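Local coordinates for protein beta carbonic anhydrase (Burkholderia pseudomallei, PDB 6YJN) that probably catalyses the reversible hydration of carbon dioxide to hydrogencarbonate, as a tetrameric beta-class enzyme with one zinc ion in each subunit, at residues I168-D171 and A172-R175; L79-L82 and S83-F87; A135-L138 and E139-L143; P27-F30 and S31-D35. All coordinates share one frame; numbering follows the deposited sequence.

Interaction 1: I168-D171 and A172-R175; sequences IVND and AWAR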
loop_
_atom_site.group_PDB
_atom_site.type_symbol
_atom_site.label_atom_id
_atom_site.label_comp_id
_atom_site.label_asym_id
_atom_site.label_seq_id
_atom_site.Cartn_x
_atom_site.Cartn_y
_atom_site.Cartn_z
ATOM N N ILE A 168 -3.971 0.736 15.878
ATOM C CA ILE A 168 -3.309 1.857 16.527
ATOM C C ILE A 168 -4.222 2.459 17.583
ATOM O O ILE A 168 -3.853 2.505 18.756
ATOM C CB ILE A 168 -2.859 2.928 15.514
ATOM C CG1 ILE A 168 -1.992 2.334 14.403
ATOM C CG2 ILE A 168 -2.152 4.069 16.220
ATOM C CD1 ILE A 168 -2.060 3.117 13.108
ATOM N N VAL A 169 -5.404 2.899 17.139
ATOM C CA VAL A 169 -6.369 3.589 17.981
ATOM C C VAL A 169 -6.931 2.639 19.036
ATOM O O VAL A 169 -6.964 2.992 20.209
ATOM C CB VAL A 169 -7.492 4.238 17.143
ATOM C CG1 VAL A 169 -8.681 4.674 17.993
ATOM C CG2 VAL A 169 -6.978 5.397 16.306
ATOM N N ASN A 170 -7.377 1.446 18.620
ATOM C CA ASN A 170 -7.985 0.515 19.558
ATOM C C ASN A 170 -7.024 0.196 20.693
ATOM O O ASN A 170 -7.437 0.084 21.841
ATOM C CB ASN A 170 -8.473 -0.763 18.889
ATOM C CG ASN A 170 -9.893 -0.624 18.389
ATOM O OD1 ASN A 170 -10.816 -0.441 19.182
ATOM N ND2 ASN A 170 -10.075 -0.702 17.078
ATOM N N ASP A 171 -5.743 0.070 20.351
ATOM C CA ASP A 171 -4.691 -0.223 21.303
ATOM C C ASP A 171 -4.501 0.934 22.278
ATOM O O ASP A 171 -4.233 0.719 23.455
ATOM C CB ASP A 171 -3.388 -0.512 20.564
ATOM C CG ASP A 171 -3.335 -1.924 20.017
ATOM O OD1 ASP A 171 -4.233 -2.731 20.381
ATOM O OD2 ASP A 171 -2.398 -2.204 19.232
ATOM N N ALA A 172 -4.588 2.164 21.766
ATOM C CA ALA A 172 -4.392 3.348 22.585
ATOM C C ALA A 172 -5.459 3.392 23.671
ATOM O O ALA A 172 -5.136 3.646 24.836
ATOM C CB ALA A 172 -4.410 4.590 21.734
ATOM N N TRP A 173 -6.716 3.140 23.258
ATOM C CA TRP A 173 -7.850 3.046 24.164
ATOM C C TRP A 173 -7.620 1.889 25.132
ATOM O O TRP A 173 -7.663 2.075 26.347
ATOM C CB TRP A 173 -9.188 2.935 23.412
ATOM C CG TRP A 173 -9.594 4.183 22.680
ATOM C CD1 TRP A 173 -9.192 5.463 22.946
ATOM C CD2 TRP A 173 -10.495 4.279 21.558
ATOM N NE1 TRP A 173 -9.772 6.341 22.068
ATOM C CE2 TRP A 173 -10.579 5.646 21.209
ATOM C CE3 TRP A 173 -11.234 3.351 20.814
ATOM C CZ2 TRP A 173 -11.368 6.099 20.151
ATOM C CZ3 TRP A 173 -12.015 3.804 19.770
ATOM C CH2 TRP A 173 -12.073 5.157 19.434
ATOM N N ALA A 174 -7.315 0.709 24.584
ATOM C CA ALA A 174 -6.953 -0.438 25.401
ATOM C C ALA A 174 -6.005 -0.005 26.518
ATOM O O ALA A 174 -6.219 -0.373 27.671
ATOM C CB ALA A 174 -6.335 -1.520 24.546
ATOM N N ARG A 175 -4.977 0.788 26.172
ATOM C CA ARG A 175 -3.900 1.099 27.101
ATOM C C ARG A 175 -4.195 2.384 27.882
ATOM O O ARG A 175 -3.301 2.950 28.516
ATOM C CB ARG A 175 -2.536 1.108 26.400
ATOM C CG ARG A 175 -2.031 2.484 25.994
ATOM C CD ARG A 175 -0.660 2.415 25.353
ATOM N NE ARG A 175 -0.666 3.356 24.241
ATOM C CZ ARG A 175 -1.054 3.074 22.998
ATOM N NH1 ARG A 175 -1.450 1.853 22.675
ATOM N NH2 ARG A 175 -1.024 4.019 22.075
#

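Interaction 2: L79-L82 and S83-F87; sequences LNCL and SVIQF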
loop_
_atom_site.group_PDB
_atom_site.type_symbol
_atom_site.label_atom_id
_atom_site.label_comp_id
_atom_site.label_asym_id
_atom_site.label_seq_id
_atom_site.Cartn_x
_atom_site.Cartn_y
_atom_site.Cartn_z
ATOM N N LEU A 79 -0.499 2.018 4.621
ATOM C CA LEU A 79 0.530 2.231 5.621
ATOM C C LEU A 79 1.047 3.658 5.519
ATOM O O LEU A 79 1.726 4.099 6.439
ATOM C CB LEU A 79 1.653 1.196 5.457
ATOM C CG LEU A 79 2.374 0.774 6.742
ATOM C CD1 LEU A 79 1.403 0.250 7.792
ATOM C CD2 LEU A 79 3.431 -0.269 6.446
ATOM N N ASN A 80 0.725 4.365 4.420
ATOM C CA ASN A 80 1.031 5.790 4.308
ATOM C C ASN A 80 0.364 6.576 5.449
ATOM O O ASN A 80 1.012 7.290 6.228
ATOM C CB ASN A 80 0.744 6.331 2.909
ATOM C CG ASN A 80 0.973 7.827 2.785
ATOM O OD1 ASN A 80 0.958 8.548 3.777
ATOM N ND2 ASN A 80 1.155 8.316 1.566
ATOM N N CYS A 81 -0.953 6.408 5.559
ATOM C CA CYS A 81 -1.729 7.105 6.561
ATOM C C CYS A 81 -1.550 6.439 7.924
ATOM O O CYS A 81 -1.266 7.122 8.914
ATOM C CB CYS A 81 -3.192 7.122 6.150
ATOM S SG CYS A 81 -4.197 8.218 7.180
ATOM N N LEU A 82 -1.739 5.115 7.977
ATOM C CA LEU A 82 -1.599 4.420 9.246
ATOM C C LEU A 82 -0.315 4.884 9.944
ATOM O O LEU A 82 -0.324 5.121 11.154
ATOM C CB LEU A 82 -1.580 2.903 9.020
ATOM C CG LEU A 82 -2.897 2.220 8.639
ATOM C CD1 LEU A 82 -2.715 0.710 8.616
ATOM C CD2 LEU A 82 -4.042 2.603 9.567
ATOM N N SER A 83 0.782 5.014 9.171
ATOM C CA SER A 83 2.074 5.458 9.671
ATOM C C SER A 83 1.936 6.801 10.380
ATOM O O SER A 83 2.303 6.922 11.545
ATOM C CB SER A 83 3.081 5.562 8.565
ATOM O OG SER A 83 3.831 4.362 8.463
ATOM N N VAL A 84 1.407 7.794 9.654
ATOM C CA VAL A 84 1.085 9.113 10.181
ATOM C C VAL A 84 0.354 8.977 11.522
ATOM O O VAL A 84 0.723 9.637 12.499
ATOM C CB VAL A 84 0.291 9.954 9.156
ATOM C CG1 VAL A 84 -0.218 11.253 9.745
ATOM C CG2 VAL A 84 1.081 10.248 7.886
ATOM N N ILE A 85 -0.646 8.082 11.577
ATOM C CA ILE A 85 -1.520 7.952 12.740
ATOM C C ILE A 85 -0.780 7.323 13.918
ATOM O O ILE A 85 -0.843 7.839 15.038
ATOM C CB ILE A 85 -2.808 7.183 12.401
ATOM C CG1 ILE A 85 -3.594 7.880 11.290
ATOM C CG2 ILE A 85 -3.662 6.914 13.633
ATOM C CD1 ILE A 85 -4.469 6.936 10.488
ATOM N N GLN A 86 -0.117 6.190 13.669
ATOM C CA GLN A 86 0.673 5.567 14.715
ATOM C C GLN A 86 1.712 6.561 15.243
ATOM O O GLN A 86 2.025 6.558 16.434
ATOM C CB GLN A 86 1.275 4.255 14.223
ATOM C CG GLN A 86 2.024 3.500 15.315
ATOM C CD GLN A 86 3.464 3.940 15.457
ATOM O OE1 GLN A 86 4.103 4.344 14.482
ATOM N NE2 GLN A 86 3.981 3.863 16.678
ATOM N N PHE A 87 2.208 7.445 14.369
ATOM C CA PHE A 87 3.184 8.443 14.769
ATOM C C PHE A 87 2.519 9.563 15.578
ATOM O O PHE A 87 3.060 10.028 16.579
ATOM C CB PHE A 87 3.882 8.994 13.525
ATOM C CG PHE A 87 5.193 9.714 13.740
ATOM C CD1 PHE A 87 5.240 10.953 14.374
ATOM C CD2 PHE A 87 6.382 9.176 13.253
ATOM C CE1 PHE A 87 6.450 11.614 14.540
ATOM C CE2 PHE A 87 7.588 9.848 13.403
ATOM C CZ PHE A 87 7.617 11.069 14.045
#

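Interaction 3: A135-L138 and E139-L143; sequences AALL and EDWPL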
loop_
_atom_site.group_PDB
_atom_site.type_symbol
_atom_site.label_atom_id
_atom_site.label_comp_id
_atom_site.label_asym_id
_atom_site.label_seq_id
_atom_site.Cartn_x
_atom_site.Cartn_y
_atom_site.Cartn_z
ATOM N N ALA A 135 -26.381 4.139 -0.257
ATOM C CA ALA A 135 -27.080 4.335 -1.525
ATOM C C ALA A 135 -28.489 4.891 -1.318
ATOM O O ALA A 135 -28.760 5.998 -1.765
ATOM C CB ALA A 135 -27.084 3.074 -2.358
ATOM N N ALA A 136 -29.360 4.146 -0.617
ATOM C CA ALA A 136 -30.755 4.529 -0.413
ATOM C C ALA A 136 -30.865 5.883 0.279
ATOM O O ALA A 136 -31.681 6.720 -0.111
ATOM C CB ALA A 136 -31.483 3.491 0.399
ATOM N N LEU A 137 -30.069 6.062 1.339
ATOM C CA LEU A 137 -30.025 7.339 2.027
ATOM C C LEU A 137 -29.818 8.456 1.006
ATOM O O LEU A 137 -30.596 9.413 0.973
ATOM C CB LEU A 137 -28.902 7.312 3.066
ATOM C CG LEU A 137 -28.711 8.606 3.856
ATOM C CD1 LEU A 137 -27.978 8.327 5.150
ATOM C CD2 LEU A 137 -27.948 9.636 3.042
ATOM N N LEU A 138 -28.778 8.306 0.173
ATOM C CA LEU A 138 -28.374 9.342 -0.768
ATOM C C LEU A 138 -29.440 9.537 -1.840
ATOM O O LEU A 138 -29.474 10.578 -2.497
ATOM C CB LEU A 138 -27.035 8.968 -1.412
ATOM C CG LEU A 138 -25.806 9.034 -0.502
ATOM C CD1 LEU A 138 -24.566 8.559 -1.249
ATOM C CD2 LEU A 138 -25.595 10.433 0.071
ATOM N N GLU A 139 -30.293 8.520 -2.003
ATOM C CA GLU A 139 -31.412 8.563 -2.922
ATOM C C GLU A 139 -32.365 9.689 -2.537
ATOM O O GLU A 139 -32.615 10.588 -3.333
ATOM C CB GLU A 139 -32.159 7.232 -2.916
ATOM C CG GLU A 139 -32.931 6.997 -4.193
ATOM C CD GLU A 139 -32.192 7.480 -5.431
ATOM O OE1 GLU A 139 -32.862 7.913 -6.383
ATOM O OE2 GLU A 139 -30.936 7.416 -5.441
ATOM N N ASP A 140 -32.880 9.636 -1.304
ATOM C CA ASP A 140 -33.982 10.495 -0.898
ATOM C C ASP A 140 -33.543 11.962 -0.899
ATOM O O ASP A 140 -34.260 12.831 -0.410
ATOM C CB ASP A 140 -34.643 9.987 0.391
ATOM C CG ASP A 140 -35.273 8.600 0.324
ATOM O OD1 ASP A 140 -34.775 7.748 -0.450
ATOM O OD2 ASP A 140 -36.256 8.373 1.066
ATOM N N TRP A 141 -32.373 12.233 -1.491
ATOM C CA TRP A 141 -31.930 13.588 -1.786
ATOM C C TRP A 141 -31.881 13.789 -3.299
ATOM O O TRP A 141 -30.840 14.178 -3.821
ATOM C CB TRP A 141 -30.549 13.858 -1.166
ATOM C CG TRP A 141 -30.496 13.746 0.326
ATOM C CD1 TRP A 141 -30.235 12.624 1.062
ATOM C CD2 TRP A 141 -30.705 14.807 1.272
ATOM N NE1 TRP A 141 -30.268 12.913 2.399
ATOM C CE2 TRP A 141 -30.557 14.243 2.559
ATOM C CE3 TRP A 141 -31.010 16.167 1.159
ATOM C CZ2 TRP A 141 -30.702 14.999 3.720
ATOM C CZ3 TRP A 141 -31.153 16.910 2.310
ATOM C CH2 TRP A 141 -31.006 16.333 3.572
ATOM N N PRO A 142 -32.997 13.597 -4.048
ATOM C CA PRO A 142 -32.931 13.377 -5.500
ATOM C C PRO A 142 -32.195 14.421 -6.346
ATOM O O PRO A 142 -32.318 14.416 -7.568
ATOM C CB PRO A 142 -34.403 13.279 -5.947
ATOM C CG PRO A 142 -35.161 12.953 -4.679
ATOM C CD PRO A 142 -34.386 13.615 -3.557
ATOM N N LEU A 143 -31.380 15.269 -5.705
ATOM C CA LEU A 143 -30.842 16.440 -6.376
ATOM C C LEU A 143 -29.468 16.163 -6.983
ATOM O O LEU A 143 -29.237 15.136 -7.617
ATOM C CB LEU A 143 -30.771 17.587 -5.364
#

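Interaction 4: P27-F30 and S31-D35; sequences PQYF and SRLAD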
loop_
_atom_site.group_PDB
_atom_site.type_symbol
_atom_site.label_atom_id
_atom_site.label_comp_id
_atom_site.label_asym_id
_atom_site.label_seq_id
_atom_site.Cartn_x
_atom_site.Cartn_y
_atom_site.Cartn_z
ATOM N N PRO A 27 8.227 40.684 13.354
ATOM C CA PRO A 27 8.097 40.217 14.741
ATOM C C PRO A 27 8.837 38.911 15.053
ATOM O O PRO A 27 8.189 37.892 15.251
ATOM C CB PRO A 27 6.568 40.029 14.879
ATOM C CG PRO A 27 5.964 41.086 13.982
ATOM C CD PRO A 27 6.920 41.113 12.810
ATOM N N GLN A 28 10.178 38.980 15.165
ATOM C CA GLN A 28 11.097 37.859 14.964
ATOM C C GLN A 28 10.715 36.657 15.825
ATOM O O GLN A 28 10.729 36.753 17.051
ATOM C CB GLN A 28 12.549 38.283 15.201
ATOM N N TYR A 29 10.409 35.524 15.163
ATOM C CA TYR A 29 9.666 34.446 15.800
ATOM C C TYR A 29 9.707 33.122 15.033
ATOM O O TYR A 29 9.120 32.148 15.503
ATOM C CB TYR A 29 8.181 34.796 15.872
ATOM C CG TYR A 29 7.441 34.562 14.581
ATOM C CD1 TYR A 29 7.042 33.294 14.195
ATOM C CD2 TYR A 29 7.137 35.615 13.741
ATOM C CE1 TYR A 29 6.355 33.082 13.011
ATOM C CE2 TYR A 29 6.440 35.424 12.558
ATOM C CZ TYR A 29 6.049 34.148 12.189
ATOM O OH TYR A 29 5.363 33.887 11.040
ATOM N N PHE A 30 10.327 33.053 13.849
ATOM C CA PHE A 30 10.510 31.725 13.279
ATOM C C PHE A 30 11.114 30.840 14.364
ATOM O O PHE A 30 10.950 29.625 14.346
ATOM C CB PHE A 30 11.387 31.735 12.025
ATOM C CG PHE A 30 10.770 32.372 10.806
ATOM C CD1 PHE A 30 9.394 32.484 10.665
ATOM C CD2 PHE A 30 11.576 32.850 9.785
ATOM C CE1 PHE A 30 8.841 33.079 9.540
ATOM C CE2 PHE A 30 11.022 33.440 8.658
ATOM C CZ PHE A 30 9.655 33.554 8.536
ATOM N N SER A 31 11.782 31.514 15.310
ATOM C CA SER A 31 12.240 31.018 16.598
ATOM C C SER A 31 11.089 30.483 17.453
ATOM O O SER A 31 11.211 29.389 17.991
ATOM C CB SER A 31 12.986 32.106 17.326
ATOM O OG SER A 31 13.847 31.557 18.310
ATOM N N ARG A 32 10.008 31.269 17.613
ATOM C CA ARG A 32 8.764 30.828 18.237
ATOM C C ARG A 32 8.295 29.513 17.610
ATOM O O ARG A 32 7.940 28.563 18.316
ATOM C CB ARG A 32 7.630 31.827 17.977
ATOM C CG ARG A 32 7.481 32.953 18.988
ATOM C CD ARG A 32 6.345 33.889 18.593
ATOM N NE ARG A 32 6.407 35.139 19.335
ATOM C CZ ARG A 32 5.774 35.370 20.482
ATOM N NH1 ARG A 32 5.002 34.437 21.014
ATOM N NH2 ARG A 32 5.905 36.534 21.091
ATOM N N LEU A 33 8.274 29.488 16.270
ATOM C CA LEU A 33 7.833 28.325 15.519
ATOM C C LEU A 33 8.758 27.145 15.794
ATOM O O LEU A 33 8.291 26.094 16.224
ATOM C CB LEU A 33 7.786 28.652 14.021
ATOM C CG LEU A 33 6.511 29.334 13.512
ATOM C CD1 LEU A 33 6.402 29.197 11.999
ATOM C CD2 LEU A 33 5.245 28.802 14.187
ATOM N N ALA A 34 10.062 27.339 15.557
ATOM C CA ALA A 34 11.041 26.270 15.696
ATOM C C ALA A 34 11.002 25.675 17.102
ATOM O O ALA A 34 11.625 24.642 17.354
ATOM C CB ALA A 34 12.424 26.750 15.315
ATOM N N ASP A 35 10.229 26.312 17.996
ATOM C CA ASP A 35 10.213 25.984 19.415
ATOM C C ASP A 35 8.869 25.378 19.808
ATOM O O ASP A 35 8.545 25.318 20.990
ATOM C CB ASP A 35 10.464 27.229 20.273
ATOM C CG ASP A 35 11.931 27.614 20.412
ATOM O OD1 ASP A 35 12.815 26.719 20.274
ATOM O OD2 ASP A 35 12.183 28.810 20.667
#

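Interaction 1: I168-D171 and A172-R175
V169 lays its CG1 methyl over one face of the W173 indole, 3.6 Å from the centroid of the six-membered ring and only 8° off its normal, a textbook CH-pi contact between positions i and i+4. The two side chains run side by side and point the same way. With CG1 anti to the backbone N (chi1 166°), this branch rather than CG2 meets the ring. N170 approaches differently: its amide plane stands 88° from the indole and OD1 comes 4.1 Å from W173 CE3, while ND2 is bonded to T166 O. On the D171 side, R175 folds back with a bend at chi3, bringing NH1 within 3.7 Å of D171 CB. The charged groups of D171 and R175 do not meet, OD2 staying 5.4 Å from NH1; R175 NH2 instead forms a salt bridge with D90 and a hydrogen bond with Q177. Beneath the side chains, W173 N donates to V169 O at 3.1 Å, and R175 N to D171 O closes the end of helix 167-174. W173 NE1 is bonded to L179 O, just beyond that end. The chemistry therefore divides: dispersion holds the indole by its face, a hydrogen bond fixes its rim, and the arginine charge is directed to helix 79-92.

Interaction 2: L79-L82 and S83-F87
L79 O receives two donors from S83: the backbone N at 3.0 Å, which sits 50° out of the carbonyl plane, and a weak bond from OG at 2.9 Å. S83 thus spends its hydroxyl on its own helix, one turn back. The following turn is uneven. V84 N reaches N80 O only weakly, at 3.5 Å, whereas I85 N finds C81 O at 2.9 Å and Q86 N meets L82 O at 2.7 Å in an almost straight bond (176°). Helix 79-92 is the connection of a beta-alpha-beta crossover from strand 64-69 to strand 96-102, and its inner side rests on the parallel sheet: C81 and V84 touch H67, and I85 touches L42. On that side C81 SG, anti to the backbone N (chi1 -170°), packs against I85 CD1 at 3.6 Å, an apolar pairing of residues four apart. The buried amides look elsewhere for partners. N80 ND2 donates to D78 OD2 of the second subunit; Q86 takes A120 N of that subunit on OE1, and its NE2 serves both V117 O there and D90 of its own chain.

Interaction 3: A135-L138 and E139-L143
L137 and W141, four residues apart, lie side by side and point the same way, with L137 CD2 4.1 Å from W141 NE1 and 4.3 Å from CD1. The leucine carries its CG anti to the backbone N (chi1 179°), which carries the branch toward the pyrrole side of the indole. That same side also faces backbone: L137 O lies at the ring edge, near its plane, 3.2 Å from W141 CD1, and L138 O is likewise at the edge. One shell out, the main chain sets these groups in place. E139 N donates to A135 O at 3.0 Å, a bent bond, and the last of the turn that is not weak. Beyond it the bonds weaken: D140 N has a weak one to L137 O at 3.2 Å, and D140 is the first residue to leave helical backbone angles. Further out lies helix 145-165, where R150 makes a cation-pi contact with the W141 ring, L154 packs on L137 and L138, and R147 gives L138 O a weak hydrogen bond. E139 has a long, weak ion pair with R147 as well. Weakening bonds and the loss of helical backbone angles at D140 are those of a helix C-terminus, here with the W141 indole edge turned to the last carbonyls, where helix 135-139 gives way to the surface loop before helix 145-165.

Interaction 4: P27-F30 and S31-D35
Y29 sets the edge of its ring against L33, CE1 lying 3.8 Å from L33 CG, which is in the plane of the ring; the two side chains run alongside each other and point the same way. This is the first turn of a short helix, 30-33, with Y29 at the N-cap position. Its carbonyl, not its side chain, makes the turn's first helical bond, L33 N donating to Y29 O at 2.9 Å. The tyrosine CG sits between the backbone N and the carbonyl carbon (chi1 80°), and from there the ring reaches L33 with one edge while F30 CD1 lies 3.8 Å above one face, toward the rim. The hydroxyl makes a weak hydrogen bond with D25, back toward helix 12-24. R32 crosses Y29 at about a right angle. Its chain, extended from CG to NE, passes CD within 3.4 Å of Y29 CB, and the guanidinium turns an edge to that same carbon, its plane 61° from the phenol; the contact is with aliphatic carbon and is no cation-pi stack. The turn also faces the second subunit, where F30 packs on H189, L33 on R50 and A34 on V188. A second helical bond follows, A34 N to F30 O at 2.7 Å.

How the interactions relate
All four contacts are helical turns of neighbouring residues, yet their settings differ. Interaction 2 is wholly buried, between the sheet and other subunits, and interaction 1 is partly buried; the two touch, I168 CD1 lying 3.3 Å from L82 O, so helices 167-174 and 79-92 pack together. Interactions 3 and 4 are surface contacts, with centres about 50 Å apart on opposite sides of the chain's centre. One shows a helix running out, the other a helix beginning. Interactions 2 and 4 both reach the second subunit, the former with buried amide hydrogen bonds, the latter by packing. Aromatic rings serve interactions 1, 3 and 4, meeting their aliphatic neighbours by a face in the first and an edge in the last.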